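Local coordinates for haemagglutinin I (Physarum polycephalum, PDB 3A5P), which probably binds carbohydrate as a lectin, agglutinating red blood cells through a compact domain of legume lectin fold, at residues Val58-Glu71 / Ile88-Lys101. Residues are numbered along the deposited sequence; the frame is centred on the assembly and turned at random.
Sequences VHNGDDRAFQLGYE and ISTGFGDAQHLTLK
Lys-101 NZ donates a 2.7 Å hydrogen bond to Asn-60 O and forms a salt bridge to Asp-63 OD2 at 3.0 Å, its hydrogen bond weak, straddling the type II' turn from Asn-60 to Asp-63. It thus ties the chain just after edge strand 96-99 to the hairpin 54-70, across the beta sandwich of a legume lectin fold. The long lysine chain suits this span, and its NZ also forms a salt bridge with Asp-62 of the second subunit. Asn-60 O accepts from Asp-63 N on the opposite face of its plane. The Asn-60 amide bonds in return through ND2 to Thr-99 O at 2.9 Å, nearly straight at 164°, while a water joins OD1 to Lys-101 N. Gln-96 NE2 donates to Gln-67 O at 3.1 Å. At the far end Thr-90 OG1 gives its proton to Gly-69 O at 2.6 Å and accepts from Phe-92 N in an ST turn; a hydroxyl suits both roles.

Val-58 CG1 and Phe-66 CZ close on Ile-88 CD1 and Leu-98 CD2, branched tips that fill the space between sheets. The Phe-66 torsion (chi1 39°) turns one ring face under Gln-96 CB, a CH-pi contact with CB 3.5 Å from the centroid.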
loop_
_atom_site.group_PDB
_atom_site.type_symbol
_atom_site.label_atom_id
_atom_site.label_comp_id
_atom_site.label_asym_id
_atom_site.label_seq_id
_atom_site.Cartn_x
_atom_site.Cartn_y
_atom_site.Cartn_z
ATOM N N VAL A 58 12.854 2.159 1.191
ATOM C CA VAL A 58 11.810 1.961 0.188
ATOM C C VAL A 58 11.555 0.471 0.022
ATOM O O VAL A 58 12.501 -0.317 -0.207
ATOM C CB VAL A 58 12.205 2.626 -1.149
ATOM C CG1 VAL A 58 11.118 2.408 -2.230
ATOM C CG2 VAL A 58 12.450 4.108 -0.933
ATOM N N HIS A 59 10.283 0.084 0.173
ATOM C CA HIS A 59 9.854 -1.271 -0.146
ATOM C C HIS A 59 8.998 -1.285 -1.412
ATOM O O HIS A 59 8.052 -0.489 -1.563
ATOM C CB HIS A 59 9.098 -1.898 1.028
ATOM C CG HIS A 59 9.995 -2.349 2.132
ATOM N ND1 HIS A 59 10.487 -1.489 3.085
ATOM C CD2 HIS A 59 10.513 -3.569 2.415
ATOM C CE1 HIS A 59 11.271 -2.157 3.915
ATOM N NE2 HIS A 59 11.294 -3.423 3.536
ATOM N N ASN A 60 9.346 -2.165 -2.334
ATOM C CA ASN A 60 8.546 -2.363 -3.546
ATOM C C ASN A 60 7.649 -3.580 -3.292
ATOM O O ASN A 60 8.094 -4.735 -3.378
ATOM C CB ASN A 60 9.473 -2.544 -4.756
ATOM C CG ASN A 60 8.733 -2.503 -6.089
ATOM O OD1 ASN A 60 7.514 -2.280 -6.146
ATOM N ND2 ASN A 60 9.473 -2.733 -7.169
ATOM N N GLY A 61 6.386 -3.324 -2.930
ATOM C CA GLY A 61 5.534 -4.394 -2.417
ATOM C C GLY A 61 6.189 -4.923 -1.149
ATOM O O GLY A 61 6.520 -4.132 -0.237
ATOM N N ASP A 62 6.397 -6.243 -1.109
ATOM C CA ASP A 62 6.968 -6.939 0.057
ATOM C C ASP A 62 8.451 -6.610 0.257
ATOM O O ASP A 62 8.960 -6.625 1.377
ATOM C CB ASP A 62 6.893 -8.472 -0.132
ATOM C CG ASP A 62 5.509 -9.082 0.158
ATOM O OD1 ASP A 62 4.472 -8.538 -0.202
ATOM O OD2 ASP A 62 5.466 -10.200 0.710
ATOM N N ASP A 63 9.139 -6.348 -0.841
ATOM C CA ASP A 63 10.600 -6.427 -0.864
ATOM C C ASP A 63 11.333 -5.102 -0.691
ATOM O O ASP A 63 10.956 -4.074 -1.256
ATOM C CB ASP A 63 11.049 -7.112 -2.137
ATOM C CG ASP A 63 10.431 -8.489 -2.290
ATOM O OD1 ASP A 63 10.354 -9.267 -1.290
ATOM O OD2 ASP A 63 10.008 -8.777 -3.413
ATOM N N ARG A 64 12.400 -5.142 0.093
ATOM C CA ARG A 64 13.216 -3.960 0.251
ATOM C C ARG A 64 13.895 -3.648 -1.080
ATOM O O ARG A 64 14.622 -4.484 -1.640
ATOM C CB ARG A 64 14.213 -4.131 1.377
ATOM C CG ARG A 64 14.800 -2.814 1.801
ATOM C CD ARG A 64 15.968 -3.044 2.668
ATOM N NE ARG A 64 15.599 -3.092 4.067
ATOM C CZ ARG A 64 16.071 -2.265 4.984
ATOM N NH1 ARG A 64 16.923 -1.320 4.642
ATOM N NH2 ARG A 64 15.698 -2.395 6.244
ATOM N N ALA A 65 13.608 -2.461 -1.606
ATOM C CA ALA A 65 14.139 -2.023 -2.894
ATOM C C ALA A 65 15.518 -1.366 -2.717
ATOM O O ALA A 65 16.510 -1.800 -3.330
ATOM C CB ALA A 65 13.160 -1.067 -3.569
ATOM N N PHE A 66 15.577 -0.339 -1.872
ATOM C CA PHE A 66 16.816 0.407 -1.576
ATOM C C PHE A 66 16.565 1.406 -0.470
ATOM O O PHE A 66 15.420 1.579 -0.035
ATOM C CB PHE A 66 17.385 1.140 -2.820
ATOM C CG PHE A 66 16.331 1.756 -3.722
ATOM C CD1 PHE A 66 15.668 2.936 -3.355
ATOM C CD2 PHE A 66 15.996 1.148 -4.939
ATOM C CE1 PHE A 66 14.681 3.502 -4.194
ATOM C CE2 PHE A 66 15.011 1.704 -5.781
ATOM C CZ PHE A 66 14.364 2.887 -5.404
ATOM N N GLN A 67 17.622 2.094 -0.045
ATOM C CA GLN A 67 17.486 3.133 0.949
ATOM C C GLN A 67 18.027 4.427 0.379
ATOM O O GLN A 67 19.048 4.421 -0.339
ATOM C CB GLN A 67 18.255 2.749 2.210
ATOM C CG GLN A 67 18.001 3.660 3.400
ATOM C CD GLN A 67 18.711 3.142 4.653
ATOM O OE1 GLN A 67 19.837 3.550 4.944
ATOM N NE2 GLN A 67 18.073 2.202 5.360
ATOM N N LEU A 68 17.346 5.522 0.715
ATOM C CA LEU A 68 17.698 6.874 0.303
ATOM C C LEU A 68 18.246 7.636 1.511
ATOM O O LEU A 68 17.838 7.379 2.645
ATOM C CB LEU A 68 16.447 7.612 -0.155
ATOM C CG LEU A 68 15.427 6.866 -1.044
ATOM C CD1 LEU A 68 14.084 7.594 -1.029
ATOM C CD2 LEU A 68 15.973 6.786 -2.451
ATOM N N GLY A 69 19.136 8.583 1.254
ATOM C CA GLY A 69 19.679 9.449 2.305
ATOM C C GLY A 69 19.309 10.902 2.073
ATOM O O GLY A 69 19.038 11.332 0.924
ATOM N N TYR A 70 19.292 11.663 3.158
ATOM C CA TYR A 70 19.032 13.093 3.067
ATOM C C TYR A 70 19.640 13.877 4.233
ATOM O O TYR A 70 19.950 13.327 5.300
ATOM C CB TYR A 70 17.512 13.381 2.922
ATOM C CG TYR A 70 16.678 13.130 4.169
ATOM C CD1 TYR A 70 16.448 14.157 5.097
ATOM C CD2 TYR A 70 16.117 11.865 4.430
ATOM C CE1 TYR A 70 15.687 13.947 6.240
ATOM C CE2 TYR A 70 15.344 11.637 5.597
ATOM C CZ TYR A 70 15.144 12.692 6.496
ATOM O OH TYR A 70 14.413 12.496 7.643
ATOM N N GLU A 71 19.831 15.163 3.982
ATOM C CA GLU A 71 20.190 16.127 5.002
ATOM C C GLU A 71 19.050 17.131 5.076
ATOM O O GLU A 71 18.297 17.296 4.110
ATOM C CB GLU A 71 21.492 16.843 4.616
ATOM C CG GLU A 71 22.680 15.931 4.388
ATOM C CD GLU A 71 23.164 15.242 5.661
ATOM O OE1 GLU A 71 22.818 15.712 6.778
ATOM O OE2 GLU A 71 23.883 14.231 5.529
ATOM N N ILE A 88 13.405 7.344 -8.146
ATOM C CA ILE A 88 13.251 7.980 -6.831
ATOM C C ILE A 88 14.548 8.649 -6.392
ATOM O O ILE A 88 15.601 8.026 -6.408
ATOM C CB ILE A 88 12.789 6.967 -5.752
ATOM C CG1 ILE A 88 11.522 6.231 -6.240
ATOM C CG2 ILE A 88 12.536 7.686 -4.431
ATOM C CD1 ILE A 88 11.112 5.028 -5.394
ATOM N N SER A 89 14.455 9.925 -6.038
ATOM C CA SER A 89 15.631 10.693 -5.682
ATOM C C SER A 89 15.338 11.636 -4.521
ATOM O O SER A 89 14.213 12.121 -4.378
ATOM C CB SER A 89 16.114 11.493 -6.895
ATOM O OG SER A 89 17.245 12.272 -6.518
ATOM N N THR A 90 16.355 11.899 -3.701
ATOM C CA THR A 90 16.258 12.907 -2.634
ATOM C C THR A 90 17.167 14.116 -2.915
ATOM O O THR A 90 17.148 15.109 -2.177
ATOM C CB THR A 90 16.706 12.330 -1.276
ATOM O OG1 THR A 90 18.005 11.745 -1.444
ATOM C CG2 THR A 90 15.733 11.248 -0.789
ATOM N N GLY A 91 17.983 14.021 -3.960
ATOM C CA GLY A 91 19.016 15.040 -4.187
ATOM C C GLY A 91 20.321 14.733 -3.473
ATOM O O GLY A 91 21.276 15.511 -3.560
ATOM N N PHE A 92 20.364 13.610 -2.757
ATOM C CA PHE A 92 21.596 13.132 -2.118
ATOM C C PHE A 92 21.914 11.743 -2.614
ATOM O O PHE A 92 21.079 10.850 -2.556
ATOM C CB PHE A 92 21.470 13.152 -0.591
ATOM C CG PHE A 92 21.171 14.509 -0.046
ATOM C CD1 PHE A 92 22.194 15.328 0.438
ATOM C CD2 PHE A 92 19.860 14.993 -0.037
ATOM C CE1 PHE A 92 21.904 16.607 0.919
ATOM C CE2 PHE A 92 19.560 16.245 0.452
ATOM C CZ PHE A 92 20.582 17.066 0.930
ATOM N N GLY A 93 23.125 11.571 -3.127
ATOM C CA GLY A 93 23.501 10.327 -3.760
ATOM C C GLY A 93 22.773 10.237 -5.091
ATOM O O GLY A 93 22.160 11.196 -5.540
ATOM N N ASP A 94 22.819 9.081 -5.715
ATOM C CA ASP A 94 22.187 8.935 -7.029
ATOM C C ASP A 94 20.711 8.563 -6.914
ATOM O O ASP A 94 20.298 7.942 -5.943
ATOM C CB ASP A 94 22.940 7.916 -7.866
ATOM C CG ASP A 94 24.351 8.378 -8.186
ATOM O OD1 ASP A 94 24.512 9.553 -8.611
ATOM O OD2 ASP A 94 25.284 7.570 -7.983
ATOM N N ALA A 95 19.931 8.976 -7.912
ATOM C CA ALA A 95 18.556 8.507 -8.049
ATOM C C ALA A 95 18.591 7.000 -8.239
ATOM O O ALA A 95 19.576 6.448 -8.759
ATOM C CB ALA A 95 17.849 9.200 -9.243
ATOM N N GLN A 96 17.536 6.324 -7.792
ATOM C CA GLN A 96 17.470 4.871 -7.892
ATOM C C GLN A 96 16.185 4.460 -8.592
ATOM O O GLN A 96 15.142 5.083 -8.398
ATOM C CB GLN A 96 17.585 4.261 -6.503
ATOM C CG GLN A 96 18.938 4.618 -5.866
ATOM C CD GLN A 96 19.182 3.901 -4.593
ATOM O OE1 GLN A 96 19.502 2.711 -4.588
ATOM N NE2 GLN A 96 19.029 4.616 -3.482
ATOM N N HIS A 97 16.282 3.427 -9.421
ATOM C CA HIS A 97 15.172 2.986 -10.232
ATOM C C HIS A 97 14.533 1.717 -9.661
ATOM O O HIS A 97 15.229 0.856 -9.122
ATOM C CB HIS A 97 15.684 2.720 -11.655
ATOM C CG HIS A 97 14.662 2.146 -12.579
ATOM N ND1 HIS A 97 14.517 0.787 -12.773
ATOM C CD2 HIS A 97 13.759 2.743 -13.393
ATOM C CE1 HIS A 97 13.554 0.572 -13.654
ATOM N NE2 HIS A 97 13.070 1.745 -14.039
ATOM N N LEU A 98 13.210 1.611 -9.794
ATOM C CA LEU A 98 12.508 0.337 -9.645
ATOM C C LEU A 98 11.405 0.244 -10.698
ATOM O O LEU A 98 11.071 1.228 -11.381
ATOM C CB LEU A 98 11.927 0.170 -8.216
ATOM C CG LEU A 98 10.893 1.201 -7.705
ATOM C CD1 LEU A 98 9.464 0.913 -8.217
ATOM C CD2 LEU A 98 10.867 1.326 -6.146
ATOM N N THR A 99 10.847 -0.951 -10.815
ATOM C CA THR A 99 9.683 -1.152 -11.657
ATOM C C THR A 99 8.552 -1.706 -10.839
ATOM O O THR A 99 8.732 -2.623 -10.008
ATOM C CB THR A 99 9.946 -2.080 -12.850
ATOM O OG1 THR A 99 10.577 -3.285 -12.397
ATOM C CG2 THR A 99 10.822 -1.385 -13.854
ATOM N N LEU A 100 7.382 -1.106 -11.055
ATOM C CA LEU A 100 6.140 -1.501 -10.394
ATOM C C LEU A 100 5.876 -2.988 -10.581
ATOM O O LEU A 100 6.141 -3.537 -11.661
ATOM C CB LEU A 100 4.964 -0.694 -10.959
ATOM C CG LEU A 100 4.999 0.814 -10.655
ATOM C CD1 LEU A 100 3.804 1.550 -11.322
ATOM C CD2 LEU A 100 5.060 1.097 -9.149
ATOM N N LYS A 101 5.341 -3.620 -9.547
ATOM C CA LYS A 101 5.024 -5.047 -9.589
ATOM C C LYS A 101 3.529 -5.234 -9.737
ATOM O O LYS A 101 2.750 -4.770 -8.887
ATOM C CB LYS A 101 5.518 -5.719 -8.310
ATOM C CG LYS A 101 7.017 -5.765 -8.237
ATOM C CD LYS A 101 7.516 -5.580 -6.814
ATOM C CE LYS A 101 7.228 -6.760 -5.952
ATOM N NZ LYS A 101 8.305 -6.914 -4.944
HETATM O O HOH W 1 4.967 -2.184 -7.207
HETATM O O HOH W 2 11.026 -7.432 -5.291
HETATM O O HOH W 3 20.517 8.750 -1.297
#